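Local atomic coordinates of Blr3880 protein (Bradyrhizobium japonicum, PDB entry 2OOD), a protein that probably catalyses the zinc-dependent hydrolytic deamination of guanine to xanthine and ammonia, the opening step of guanine degradation. Residues Thr4-Arg9 with Glu62-Lys67; Ser102-Glu107 with Pro205-Gly210; Cys252-Gly257 with Phe282-Lys287; Ser373-Phe378 with Thr433-Ala438. All blocks are in the same frame, centred on the assembly; numbering follows the deposited sequence.

Contact 1: Thr4-Arg9 with Glu62-Lys67; sequences TTVGIR and EITHIK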
loop_
_atom_site.group_PDB
_atom_site.type_symbol
_atom_site.label_atom_id
_atom_site.label_comp_id
_atom_site.label_asym_id
_atom_site.label_seq_id
_atom_site.Cartn_x
_atom_site.Cartn_y
_atom_site.Cartn_z
ATOM N N THR A 4 -39.034 -6.536 14.317
ATOM C CA THR A 4 -38.045 -7.393 14.967
ATOM C C THR A 4 -37.031 -6.585 15.791
ATOM O O THR A 4 -36.789 -5.399 15.523
ATOM C CB THR A 4 -37.264 -8.237 13.942
ATOM O OG1 THR A 4 -36.216 -8.952 14.617
ATOM C CG2 THR A 4 -36.645 -7.338 12.874
ATOM N N THR A 5 -36.439 -7.235 16.794
ATOM C CA THR A 5 -35.458 -6.591 17.661
ATOM C C THR A 5 -34.376 -7.573 18.051
ATOM O O THR A 5 -34.645 -8.563 18.730
ATOM C CB THR A 5 -36.105 -6.069 18.941
ATOM O OG1 THR A 5 -37.029 -5.030 18.608
ATOM C CG2 THR A 5 -35.049 -5.532 19.885
ATOM N N VAL A 6 -33.148 -7.292 17.633
ATOM C CA VAL A 6 -32.039 -8.176 17.938
ATOM C C VAL A 6 -30.938 -7.449 18.708
ATOM O O VAL A 6 -30.811 -6.225 18.624
ATOM C CB VAL A 6 -31.464 -8.783 16.640
ATOM C CG1 VAL A 6 -30.939 -7.668 15.734
ATOM C CG2 VAL A 6 -30.372 -9.801 16.980
ATOM N N GLY A 7 -30.150 -8.209 19.461
ATOM C CA GLY A 7 -29.087 -7.615 20.242
ATOM C C GLY A 7 -27.729 -8.204 19.921
ATOM O O GLY A 7 -27.525 -9.419 20.018
ATOM N N ILE A 8 -26.788 -7.344 19.544
ATOM C CA ILE A 8 -25.451 -7.799 19.202
ATOM C C ILE A 8 -24.518 -7.695 20.396
ATOM O O ILE A 8 -24.444 -6.656 21.059
ATOM C CB ILE A 8 -24.866 -6.988 18.021
ATOM C CG1 ILE A 8 -25.633 -7.309 16.735
ATOM C CG2 ILE A 8 -23.401 -7.336 17.826
ATOM C CD1 ILE A 8 -27.040 -6.793 16.712
ATOM N N ARG A 9 -23.803 -8.779 20.665
ATOM C CA ARG A 9 -22.881 -8.817 21.782
ATOM C C ARG A 9 -21.451 -9.100 21.347
ATOM O O ARG A 9 -21.219 -9.872 20.416
ATOM C CB ARG A 9 -23.314 -9.889 22.775
ATOM C CG ARG A 9 -22.354 -10.065 23.920
ATOM C CD ARG A 9 -22.758 -11.219 24.801
ATOM N NE ARG A 9 -21.885 -11.323 25.962
ATOM C CZ ARG A 9 -22.154 -12.056 27.035
ATOM N NH1 ARG A 9 -23.277 -12.755 27.093
ATOM N NH2 ARG A 9 -21.306 -12.082 28.052
ATOM N N GLU A 62 -33.102 -11.501 21.522
ATOM C CA GLU A 62 -32.251 -12.499 20.879
ATOM C C GLU A 62 -30.812 -11.978 20.738
ATOM O O GLU A 62 -30.497 -11.263 19.783
ATOM C CB GLU A 62 -32.805 -12.827 19.488
ATOM C CG GLU A 62 -34.003 -13.745 19.479
ATOM C CD GLU A 62 -33.638 -15.166 19.887
ATOM O OE1 GLU A 62 -32.706 -15.748 19.261
ATOM O OE2 GLU A 62 -34.285 -15.703 20.827
ATOM N N ILE A 63 -29.931 -12.331 21.663
ATOM C CA ILE A 63 -28.570 -11.836 21.545
ATOM C C ILE A 63 -27.695 -12.692 20.627
ATOM O O ILE A 63 -27.566 -13.907 20.815
ATOM C CB ILE A 63 -27.867 -11.704 22.936
ATOM C CG1 ILE A 63 -27.533 -13.088 23.502
ATOM C CG2 ILE A 63 -28.777 -10.951 23.916
ATOM C CD1 ILE A 63 -28.778 -13.966 23.824
ATOM N N THR A 64 -27.113 -12.042 19.621
ATOM C CA THR A 64 -26.210 -12.699 18.679
ATOM C C THR A 64 -24.807 -12.367 19.178
ATOM O O THR A 64 -24.431 -11.201 19.247
ATOM C CB THR A 64 -26.382 -12.137 17.257
ATOM O OG1 THR A 64 -27.729 -12.356 16.818
ATOM C CG2 THR A 64 -25.409 -12.811 16.298
ATOM N N HIS A 65 -24.035 -13.383 19.534
ATOM C CA HIS A 65 -22.697 -13.135 20.054
ATOM C C HIS A 65 -21.581 -13.260 19.017
ATOM O O HIS A 65 -21.188 -14.376 18.648
ATOM C CB HIS A 65 -22.408 -14.088 21.225
ATOM C CG HIS A 65 -21.268 -13.653 22.100
ATOM N ND1 HIS A 65 -20.668 -14.498 23.010
ATOM C CD2 HIS A 65 -20.626 -12.465 22.211
ATOM C CE1 HIS A 65 -19.704 -13.851 23.643
ATOM N NE2 HIS A 65 -19.656 -12.615 23.177
ATOM N N ILE A 66 -21.081 -12.112 18.550
ATOM C CA ILE A 66 -19.972 -12.086 17.596
ATOM C C ILE A 66 -18.745 -12.270 18.484
ATOM O O ILE A 66 -18.313 -11.333 19.143
ATOM C CB ILE A 66 -19.816 -10.715 16.892
ATOM C CG1 ILE A 66 -21.168 -10.182 16.413
ATOM C CG2 ILE A 66 -18.858 -10.853 15.711
ATOM C CD1 ILE A 66 -21.714 -10.893 15.229
ATOM N N LYS A 67 -18.181 -13.466 18.519
ATOM C CA LYS A 67 -17.023 -13.692 19.373
ATOM C C LYS A 67 -15.668 -13.381 18.731
ATOM O O LYS A 67 -15.544 -13.348 17.510
ATOM C CB LYS A 67 -17.031 -15.137 19.876
ATOM C CG LYS A 67 -18.204 -15.464 20.790
ATOM C CD LYS A 67 -18.152 -16.920 21.242
ATOM C CE LYS A 67 -19.293 -17.248 22.202
ATOM N NZ LYS A 67 -19.146 -18.612 22.814
HETATM O O HOH W 1 -35.323 -10.761 20.453
#
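G7 and R9 supply the backbone bonds that join the parallel strands 5-9 and 62-67. G7 N donates to E62 O (3.1 Å), and G7 O accepts from T64 N at 2.7 Å. Two residues on, R9 N reaches T64 O at 2.9 Å and I66 N donates to R9 O at 2.9 Å. One water bridges the start of the pair, accepting from E62 N and donating to T5 O. The main side-chain contact is CH-pi: with CG anti to the backbone N (chi1 176°), R9 runs extended across H65, its CD 3.8 Å from the centroid of the imidazole, whose opposite face carries K67 CG. Apolar contact comes from I8 CG2 and I66 CG1, side by side at 3.9 Å. Still alongside the ring, R9 NE forms a salt bridge with D35. Strand 62-67 is outermost in a four-stranded mixed sheet, strand 36-41 runs antiparallel on the far side of 5-9, and I8 and I66 both pack on I71 of strand 70-81 and on strand 406-409.

Contact 2: Ser102-Glu107 with Pro205-Gly210; sequences SIYPEE and PRFAFG. With GUN (guanine), chain C.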
loop_
_atom_site.group_PDB
_atom_site.type_symbol
_atom_site.label_atom_id
_atom_site.label_comp_id
_atom_site.label_asym_id
_atom_site.label_seq_id
_atom_site.Cartn_x
_atom_site.Cartn_y
_atom_site.Cartn_z
ATOM N N SER A 102 -7.786 5.300 -20.123
ATOM C CA SER A 102 -8.391 4.150 -19.454
ATOM C C SER A 102 -9.778 4.253 -18.818
ATOM O O SER A 102 -10.461 3.242 -18.647
ATOM C CB SER A 102 -7.420 3.659 -18.385
ATOM O OG SER A 102 -6.095 3.677 -18.878
ATOM N N ILE A 103 -10.204 5.455 -18.469
ATOM C CA ILE A 103 -11.480 5.604 -17.796
ATOM C C ILE A 103 -12.720 5.801 -18.670
ATOM O O ILE A 103 -13.682 5.055 -18.555
ATOM C CB ILE A 103 -11.368 6.731 -16.721
ATOM C CG1 ILE A 103 -10.828 6.140 -15.413
ATOM C CG2 ILE A 103 -12.721 7.365 -16.455
ATOM C CD1 ILE A 103 -9.728 5.106 -15.581
ATOM N N TYR A 104 -12.699 6.789 -19.552
ATOM C CA TYR A 104 -13.855 7.053 -20.396
ATOM C C TYR A 104 -14.271 5.859 -21.259
ATOM O O TYR A 104 -15.460 5.553 -21.366
ATOM C CB TYR A 104 -13.598 8.299 -21.250
ATOM C CG TYR A 104 -13.417 9.563 -20.420
ATOM C CD1 TYR A 104 -12.395 10.466 -20.698
ATOM C CD2 TYR A 104 -14.276 9.856 -19.362
ATOM C CE1 TYR A 104 -12.234 11.633 -19.944
ATOM C CE2 TYR A 104 -14.126 11.021 -18.597
ATOM C CZ TYR A 104 -13.103 11.908 -18.893
ATOM O OH TYR A 104 -12.953 13.072 -18.141
ATOM N N PRO A 105 -13.312 5.165 -21.889
ATOM C CA PRO A 105 -13.754 4.028 -22.699
ATOM C C PRO A 105 -14.513 2.953 -21.915
ATOM O O PRO A 105 -15.264 2.177 -22.502
ATOM C CB PRO A 105 -12.455 3.511 -23.333
ATOM C CG PRO A 105 -11.370 4.061 -22.461
ATOM C CD PRO A 105 -11.878 5.427 -22.082
ATOM N N GLU A 106 -14.335 2.918 -20.595
ATOM C CA GLU A 106 -15.015 1.933 -19.745
ATOM C C GLU A 106 -16.326 2.468 -19.189
ATOM O O GLU A 106 -17.329 1.765 -19.164
ATOM C CB GLU A 106 -14.103 1.524 -18.583
ATOM C CG GLU A 106 -14.758 0.699 -17.476
ATOM C CD GLU A 106 -15.116 -0.718 -17.898
ATOM O OE1 GLU A 106 -14.508 -1.232 -18.867
ATOM O OE2 GLU A 106 -15.998 -1.325 -17.244
ATOM N N GLU A 107 -16.313 3.719 -18.742
ATOM C CA GLU A 107 -17.504 4.343 -18.181
ATOM C C GLU A 107 -18.626 4.482 -19.198
ATOM O O GLU A 107 -19.806 4.538 -18.841
ATOM C CB GLU A 107 -17.158 5.715 -17.604
ATOM C CG GLU A 107 -16.311 5.633 -16.354
ATOM C CD GLU A 107 -16.271 6.927 -15.586
ATOM O OE1 GLU A 107 -17.284 7.656 -15.587
ATOM O OE2 GLU A 107 -15.233 7.210 -14.964
ATOM N N PRO A 205 -21.124 17.828 -10.596
ATOM C CA PRO A 205 -20.379 18.329 -11.750
ATOM C C PRO A 205 -19.031 17.623 -11.555
ATOM O O PRO A 205 -18.312 17.910 -10.601
ATOM C CB PRO A 205 -20.295 19.826 -11.476
ATOM C CG PRO A 205 -20.217 19.880 -9.983
ATOM C CD PRO A 205 -21.273 18.876 -9.571
ATOM N N ARG A 206 -18.703 16.683 -12.430
ATOM C CA ARG A 206 -17.471 15.923 -12.288
ATOM C C ARG A 206 -16.280 16.737 -11.793
ATOM O O ARG A 206 -15.730 16.447 -10.728
ATOM C CB ARG A 206 -17.129 15.232 -13.598
ATOM C CG ARG A 206 -16.057 14.193 -13.452
ATOM C CD ARG A 206 -16.334 13.059 -14.383
ATOM N NE ARG A 206 -15.330 12.011 -14.264
ATOM C CZ ARG A 206 -15.451 10.804 -14.800
ATOM N NH1 ARG A 206 -16.538 10.486 -15.491
ATOM N NH2 ARG A 206 -14.484 9.917 -14.646
ATOM N N PHE A 207 -15.871 17.743 -12.560
ATOM C CA PHE A 207 -14.761 18.593 -12.149
ATOM C C PHE A 207 -14.638 19.799 -13.074
ATOM O O PHE A 207 -14.863 19.697 -14.282
ATOM C CB PHE A 207 -13.455 17.781 -12.085
ATOM C CG PHE A 207 -12.923 17.362 -13.421
ATOM C CD1 PHE A 207 -13.756 16.788 -14.379
ATOM C CD2 PHE A 207 -11.569 17.516 -13.716
ATOM C CE1 PHE A 207 -13.250 16.378 -15.620
ATOM C CE2 PHE A 207 -11.051 17.104 -14.962
ATOM C CZ PHE A 207 -11.896 16.536 -15.907
ATOM N N ALA A 208 -14.296 20.944 -12.487
ATOM C CA ALA A 208 -14.181 22.202 -13.216
ATOM C C ALA A 208 -13.555 22.051 -14.586
ATOM O O ALA A 208 -14.071 22.574 -15.574
ATOM C CB ALA A 208 -13.401 23.222 -12.390
ATOM N N PHE A 209 -12.448 21.326 -14.655
ATOM C CA PHE A 209 -11.772 21.144 -15.934
ATOM C C PHE A 209 -12.680 20.598 -17.030
ATOM O O PHE A 209 -12.462 20.871 -18.209
ATOM C CB PHE A 209 -10.574 20.215 -15.769
ATOM C CG PHE A 209 -9.755 20.065 -17.018
ATOM C CD1 PHE A 209 -9.116 21.167 -17.579
ATOM C CD2 PHE A 209 -9.599 18.820 -17.623
ATOM C CE1 PHE A 209 -8.327 21.033 -18.730
ATOM C CE2 PHE A 209 -8.810 18.673 -18.780
ATOM C CZ PHE A 209 -8.173 19.782 -19.330
ATOM N N GLY A 210 -13.684 19.819 -16.640
ATOM C CA GLY A 210 -14.596 19.252 -17.617
ATOM C C GLY A 210 -16.005 19.805 -17.492
ATOM O O GLY A 210 -16.969 19.139 -17.877
HETATM N N9 GUN C . -12.157 14.101 -11.904
HETATM C C8 GUN C . -11.556 14.458 -13.065
HETATM N N7 GUN C . -10.421 13.836 -13.206
HETATM C C5 GUN C . -10.216 13.024 -12.146
HETATM C C6 GUN C . -9.176 12.118 -11.755
HETATM O O6 GUN C . -8.181 11.929 -12.463
HETATM N N1 GUN C . -9.328 11.436 -10.549
HETATM C C2 GUN C . -10.444 11.633 -9.751
HETATM N N2 GUN C . -10.576 10.933 -8.562
HETATM N N3 GUN C . -11.406 12.468 -10.104
HETATM C C4 GUN C . -11.332 13.181 -11.275
#
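R206 and E107 reach toward each other tip to tip, guanidinium against carboxylate, with the two planes only 10° apart. The grip is end-on and two-pronged: R206 NH1 donates to E107 OE1 at 2.9 Å and R206 NH2 to E107 OE2 at 2.8 Å, each oxygen met on its syn side but with the donor some 30° out of the carboxylate plane. Q84 gives OE2 a second donor. Y104 slides past the arginine in the opposite direction and brings its ring edge to the guanidinium face, CE2 lying 4.0 Å from R206 NH1, while I103 CG2 comes within 3.6 Å of R206 NH2. The next residue, F207, turns to the substrate. Its CG lies between the backbone N and carbonyl carbon (chi1 70°), and guanine C8 lies over the centre of one face of the F207 ring; G210 N lies on the opposite face. The tip of Y104 meets this ring too, OH to F207 CE1 at 4.2 Å. An alanine at R206 would probably leave the E107 carboxylate without its charged mate and open a gap beside the Y104 ring edge and I103 CG2. Held by two arginine N-H groups and by Q84, the buried carboxylate is probably kept charged, and the ion pair is likely to fix the loop that carries F207 and the R206 carbonyl, which accepts from ND1 of the zinc ligand H234.

Contact 3: Cys252-Gly257 with Phe282-Lys287; sequences CQDYLG and FRRMSK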
loop_
_atom_site.group_PDB
_atom_site.type_symbol
_atom_site.label_atom_id
_atom_site.label_comp_id
_atom_site.label_asym_id
_atom_site.label_seq_id
_atom_site.Cartn_x
_atom_site.Cartn_y
_atom_site.Cartn_z
ATOM N N CYS A 252 -11.474 33.263 -12.891
ATOM C CA CYS A 252 -11.401 32.805 -11.500
ATOM C C CYS A 252 -9.953 32.718 -10.996
ATOM O O CYS A 252 -9.045 32.325 -11.733
ATOM C CB CYS A 252 -12.120 31.450 -11.349
ATOM S SG CYS A 252 -13.968 31.535 -11.414
ATOM N N GLN A 253 -9.754 33.076 -9.730
ATOM C CA GLN A 253 -8.426 33.100 -9.109
ATOM C C GLN A 253 -7.845 31.744 -8.709
ATOM O O GLN A 253 -6.673 31.465 -8.973
ATOM C CB GLN A 253 -8.466 34.033 -7.891
ATOM C CG GLN A 253 -9.385 35.226 -8.122
ATOM C CD GLN A 253 -9.124 35.862 -9.483
ATOM O OE1 GLN A 253 -8.029 36.394 -9.726
ATOM N NE2 GLN A 253 -10.115 35.795 -10.387
ATOM N N ASP A 254 -8.652 30.914 -8.053
ATOM C CA ASP A 254 -8.202 29.589 -7.637
ATOM C C ASP A 254 -9.253 28.520 -7.940
ATOM O O ASP A 254 -10.416 28.832 -8.210
ATOM C CB ASP A 254 -7.836 29.585 -6.141
ATOM C CG ASP A 254 -8.865 30.296 -5.277
ATOM O OD1 ASP A 254 -10.070 30.204 -5.591
ATOM O OD2 ASP A 254 -8.472 30.935 -4.277
ATOM N N TYR A 255 -8.843 27.256 -7.900
ATOM C CA TYR A 255 -9.756 26.165 -8.198
ATOM C C TYR A 255 -11.049 26.249 -7.379
ATOM O O TYR A 255 -12.147 26.094 -7.922
ATOM C CB TYR A 255 -9.048 24.829 -7.967
ATOM C CG TYR A 255 -9.565 23.692 -8.826
ATOM C CD1 TYR A 255 -8.683 22.805 -9.435
ATOM C CD2 TYR A 255 -10.927 23.481 -9.004
ATOM C CE1 TYR A 255 -9.145 21.731 -10.198
ATOM C CE2 TYR A 255 -11.402 22.409 -9.762
ATOM C CZ TYR A 255 -10.509 21.535 -10.353
ATOM O OH TYR A 255 -10.975 20.449 -11.073
ATOM N N LEU A 256 -10.926 26.495 -6.077
ATOM C CA LEU A 256 -12.107 26.606 -5.227
ATOM C C LEU A 256 -12.962 27.793 -5.673
ATOM O O LEU A 256 -14.181 27.780 -5.530
ATOM C CB LEU A 256 -11.691 26.789 -3.764
ATOM C CG LEU A 256 -12.797 26.928 -2.713
ATOM C CD1 LEU A 256 -13.645 25.680 -2.680
ATOM C CD2 LEU A 256 -12.183 27.156 -1.355
ATOM N N GLY A 257 -12.314 28.815 -6.221
ATOM C CA GLY A 257 -13.026 29.999 -6.669
ATOM C C GLY A 257 -14.031 29.715 -7.766
ATOM O O GLY A 257 -15.068 30.378 -7.854
ATOM N N PHE A 282 -8.164 26.429 2.036
ATOM C CA PHE A 282 -8.553 25.615 3.176
ATOM C C PHE A 282 -9.360 26.475 4.141
ATOM O O PHE A 282 -10.434 26.071 4.583
ATOM C CB PHE A 282 -7.329 25.046 3.900
ATOM C CG PHE A 282 -6.841 23.735 3.343
ATOM C CD1 PHE A 282 -7.685 22.636 3.267
ATOM C CD2 PHE A 282 -5.523 23.582 2.935
ATOM C CE1 PHE A 282 -7.221 21.400 2.794
ATOM C CE2 PHE A 282 -5.055 22.347 2.461
ATOM C CZ PHE A 282 -5.911 21.260 2.396
ATOM N N ARG A 283 -8.849 27.662 4.467
ATOM C CA ARG A 283 -9.553 28.545 5.388
ATOM C C ARG A 283 -10.954 28.892 4.900
ATOM O O ARG A 283 -11.882 28.965 5.696
ATOM C CB ARG A 283 -8.765 29.837 5.631
ATOM C CG ARG A 283 -7.563 29.691 6.567
ATOM C CD ARG A 283 -7.042 31.059 7.039
ATOM N NE ARG A 283 -6.744 31.952 5.913
ATOM C CZ ARG A 283 -5.591 31.973 5.243
ATOM N NH1 ARG A 283 -4.595 31.153 5.589
ATOM N NH2 ARG A 283 -5.445 32.789 4.199
ATOM N N ARG A 284 -11.113 29.106 3.599
ATOM C CA ARG A 284 -12.420 29.448 3.053
ATOM C C ARG A 284 -13.407 28.301 3.237
ATOM O O ARG A 284 -14.557 28.517 3.627
ATOM C CB ARG A 284 -12.312 29.803 1.566
ATOM C CG ARG A 284 -11.372 30.957 1.275
ATOM C CD ARG A 284 -11.948 31.872 0.232
ATOM N NE ARG A 284 -12.069 31.238 -1.073
ATOM C CZ ARG A 284 -11.038 30.965 -1.865
ATOM N NH1 ARG A 284 -9.807 31.267 -1.475
ATOM N NH2 ARG A 284 -11.238 30.413 -3.055
HETATM N N MSE A 285 -12.965 27.080 2.952
HETATM C CA MSE A 285 -13.833 25.917 3.107
HETATM C C MSE A 285 -14.219 25.758 4.575
HETATM O O MSE A 285 -15.386 25.557 4.902
HETATM C CB MSE A 285 -13.126 24.661 2.610
HETATM C CG MSE A 285 -12.775 24.723 1.141
HETATM SE SE MSE A 285 -11.839 23.119 0.542
HETATM C CE MSE A 285 -13.384 21.928 0.418
ATOM N N SER A 286 -13.231 25.860 5.457
ATOM C CA SER A 286 -13.479 25.740 6.883
ATOM C C SER A 286 -14.584 26.716 7.287
ATOM O O SER A 286 -15.500 26.366 8.034
ATOM C CB SER A 286 -12.200 26.049 7.664
ATOM O OG SER A 286 -12.428 26.029 9.062
ATOM N N LYS A 287 -14.494 27.937 6.771
ATOM C CA LYS A 287 -15.462 28.989 7.064
ATOM C C LYS A 287 -16.861 28.690 6.520
ATOM O O LYS A 287 -17.845 28.819 7.243
ATOM C CB LYS A 287 -14.946 30.317 6.501
ATOM C CG LYS A 287 -15.805 31.533 6.808
ATOM C CD LYS A 287 -15.901 31.794 8.310
ATOM C CE LYS A 287 -16.240 33.270 8.610
ATOM N NZ LYS A 287 -17.543 33.743 8.016
#
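R284 leaves helix 279-288 toward L256, and its CB already lies 3.9 Å from L256 CD2. The chain then bends at chi2 and chi3, the latter (-66°) setting NE where it passes the same methyl, 4.1 Å from L256 CD2, which lies over one face of the guanidinium. At the tip, NH1 and NH2 meet D254 end-on, with the carboxylate and guanidinium planes 14° apart: R284 NH1 donates to D254 OD2 at 3.1 Å and R284 NH2 to D254 OD1 at 2.8 Å. D254 is the N-cap of helix 255-260, and its OD1 also accepts a weak capping bond from G257 N, so one carboxylate serves both its own helix start and the neighbouring helix of this TIM-barrel amidohydrolase. R284 NH2 has a second acidic partner in E260. NH2 also lies 3.7 Å from L256 CB. The same leucine crosses selenomethionine M285, L256 CD2 touching M285 CG at 3.5 Å, while E281 accepts from L256 N.

Contact 4: Ser373-Phe378 with Thr433-Ala438; sequences SPYRGF and TVDEAA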
loop_
_atom_site.group_PDB
_atom_site.type_symbol
_atom_site.label_atom_id
_atom_site.label_comp_id
_atom_site.label_asym_id
_atom_site.label_seq_id
_atom_site.Cartn_x
_atom_site.Cartn_y
_atom_site.Cartn_z
ATOM N N SER A 373 -2.773 8.123 13.966
ATOM C CA SER A 373 -2.878 7.112 15.013
ATOM C C SER A 373 -4.084 6.228 14.732
ATOM O O SER A 373 -4.913 6.555 13.877
ATOM C CB SER A 373 -3.050 7.782 16.378
ATOM O OG SER A 373 -4.241 8.550 16.427
ATOM N N PRO A 374 -4.192 5.084 15.431
ATOM C CA PRO A 374 -5.349 4.228 15.183
ATOM C C PRO A 374 -6.614 4.980 15.584
ATOM O O PRO A 374 -7.692 4.711 15.065
ATOM C CB PRO A 374 -5.068 3.005 16.050
ATOM C CG PRO A 374 -4.233 3.545 17.144
ATOM C CD PRO A 374 -3.291 4.461 16.410
ATOM N N TYR A 375 -6.468 5.943 16.491
ATOM C CA TYR A 375 -7.597 6.753 16.938
ATOM C C TYR A 375 -8.049 7.704 15.845
ATOM O O TYR A 375 -9.238 7.792 15.542
ATOM C CB TYR A 375 -7.215 7.562 18.173
ATOM C CG TYR A 375 -6.999 6.723 19.405
ATOM C CD1 TYR A 375 -8.068 6.285 20.172
ATOM C CD2 TYR A 375 -5.723 6.372 19.805
ATOM C CE1 TYR A 375 -7.866 5.518 21.313
ATOM C CE2 TYR A 375 -5.509 5.606 20.939
ATOM C CZ TYR A 375 -6.582 5.184 21.692
ATOM O OH TYR A 375 -6.348 4.435 22.829
ATOM N N ARG A 376 -7.093 8.419 15.261
ATOM C CA ARG A 376 -7.373 9.375 14.197
ATOM C C ARG A 376 -7.823 8.695 12.907
ATOM O O ARG A 376 -8.745 9.156 12.233
ATOM C CB ARG A 376 -6.125 10.218 13.916
ATOM C CG ARG A 376 -5.741 11.183 15.025
ATOM C CD ARG A 376 -4.381 11.806 14.767
ATOM N NE ARG A 376 -4.087 12.884 15.707
ATOM C CZ ARG A 376 -2.930 13.538 15.759
ATOM N NH1 ARG A 376 -1.955 13.220 14.924
ATOM N NH2 ARG A 376 -2.747 14.515 16.637
ATOM N N GLY A 377 -7.160 7.595 12.569
ATOM C CA GLY A 377 -7.495 6.876 11.354
ATOM C C GLY A 377 -8.881 6.269 11.357
ATOM O O GLY A 377 -9.625 6.395 10.387
ATOM N N PHE A 378 -9.235 5.602 12.446
ATOM C CA PHE A 378 -10.540 4.975 12.550
ATOM C C PHE A 378 -11.686 5.923 12.835
ATOM O O PHE A 378 -12.843 5.585 12.596
ATOM C CB PHE A 378 -10.487 3.850 13.566
ATOM C CG PHE A 378 -10.031 2.570 12.968
ATOM C CD1 PHE A 378 -10.870 1.868 12.106
ATOM C CD2 PHE A 378 -8.737 2.103 13.175
ATOM C CE1 PHE A 378 -10.430 0.724 11.461
ATOM C CE2 PHE A 378 -8.289 0.953 12.529
ATOM C CZ PHE A 378 -9.139 0.268 11.669
ATOM N N THR A 433 -8.452 -3.415 27.160
ATOM C CA THR A 433 -8.592 -1.980 27.419
ATOM C C THR A 433 -8.642 -1.202 26.110
ATOM O O THR A 433 -8.201 -1.699 25.074
ATOM C CB THR A 433 -7.408 -1.444 28.220
ATOM O OG1 THR A 433 -6.219 -1.577 27.438
ATOM C CG2 THR A 433 -7.230 -2.224 29.502
ATOM N N VAL A 434 -9.165 0.021 26.159
ATOM C CA VAL A 434 -9.250 0.845 24.961
ATOM C C VAL A 434 -7.889 0.995 24.273
ATOM O O VAL A 434 -7.817 1.072 23.048
ATOM C CB VAL A 434 -9.799 2.244 25.278
ATOM C CG1 VAL A 434 -8.870 2.961 26.226
ATOM C CG2 VAL A 434 -9.965 3.026 23.997
ATOM N N ASP A 435 -6.814 1.032 25.056
ATOM C CA ASP A 435 -5.469 1.165 24.499
ATOM C C ASP A 435 -5.065 -0.103 23.751
ATOM O O ASP A 435 -4.459 -0.030 22.677
ATOM C CB ASP A 435 -4.442 1.432 25.605
ATOM C CG ASP A 435 -4.837 2.594 26.507
ATOM O OD1 ASP A 435 -4.812 3.768 26.037
ATOM O OD2 ASP A 435 -5.183 2.323 27.692
ATOM N N GLU A 436 -5.377 -1.265 24.314
ATOM C CA GLU A 436 -5.015 -2.503 23.647
ATOM C C GLU A 436 -5.835 -2.629 22.374
ATOM O O GLU A 436 -5.346 -3.123 21.365
ATOM C CB GLU A 436 -5.259 -3.718 24.550
ATOM C CG GLU A 436 -4.465 -3.706 25.846
ATOM C CD GLU A 436 -4.493 -5.043 26.572
ATOM O OE1 GLU A 436 -5.600 -5.597 26.776
ATOM O OE2 GLU A 436 -3.407 -5.540 26.945
ATOM N N ALA A 437 -7.079 -2.164 22.417
ATOM C CA ALA A 437 -7.946 -2.233 21.251
ATOM C C ALA A 437 -7.373 -1.345 20.152
ATOM O O ALA A 437 -7.216 -1.774 19.009
ATOM C CB ALA A 437 -9.359 -1.789 21.617
ATOM N N ALA A 438 -7.055 -0.105 20.505
ATOM C CA ALA A 438 -6.493 0.838 19.544
ATOM C C ALA A 438 -5.204 0.262 18.972
ATOM O O ALA A 438 -4.932 0.347 17.777
ATOM C CB ALA A 438 -6.216 2.170 20.227
HETATM O O HOH W 2 -3.520 3.334 23.319
#
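V434, next after the cap residue T433, whose hydroxyl accepts from E436 N, brings its CG2 to the edge of the Y375 ring, 4.2 Å from Y375 CE1; S373 OG likewise accepts from R376 N at the start of 374-380. D435 starts out away from the other helix, but its carboxylate comes back, and one water joins it to the tyrosine, 3.0 Å from D435 OD1 and 3.1 Å from Y375 OH; this water lies in the ring plane at the edge. One turn on from V434, A438 brings its CB over the face of Y375, 3.4 Å from Y375 CZ. The same methyl meets P374 CG at 3.9 Å, and the carbonyl O of A438 sits against P374 CB. An alanine at Y375 would probably uncover A438 CB on that side and leave the D435-bound water without its hydroxyl partner. The segments 374-378 and 434-438, whose axes are 66° apart, sit against strands 11-15 and 30-33: F15 and A30 touch Y375, and F13 and F32 touch V434. Farther along helix 434-447, F442 packs on P374 and L441 on F378, while Y91 of the second subunit rests on S373.

Contact 2 is fully buried and is the one that reaches the guanine, whereas contact 4 is also largely buried but lies far from the annotated sites; contacts 1 and 3 are only partly buried. Charge dominates contacts 2 and 3, each with an arginine gripping a carboxylate end-on, while contact 1 rests on strand backbone bonds and contact 4 forms no direct hydrogen bond between its helices. Contacts 2 and 3 touch each other, A208 CB packing 3.4 Å from Y255 CE2, so the loop beside the pocket adjoins the start of helix 255-260. Contact 1, across the chain's centre from both, belongs to a small sheet, about 24 Å between centres from contact 4.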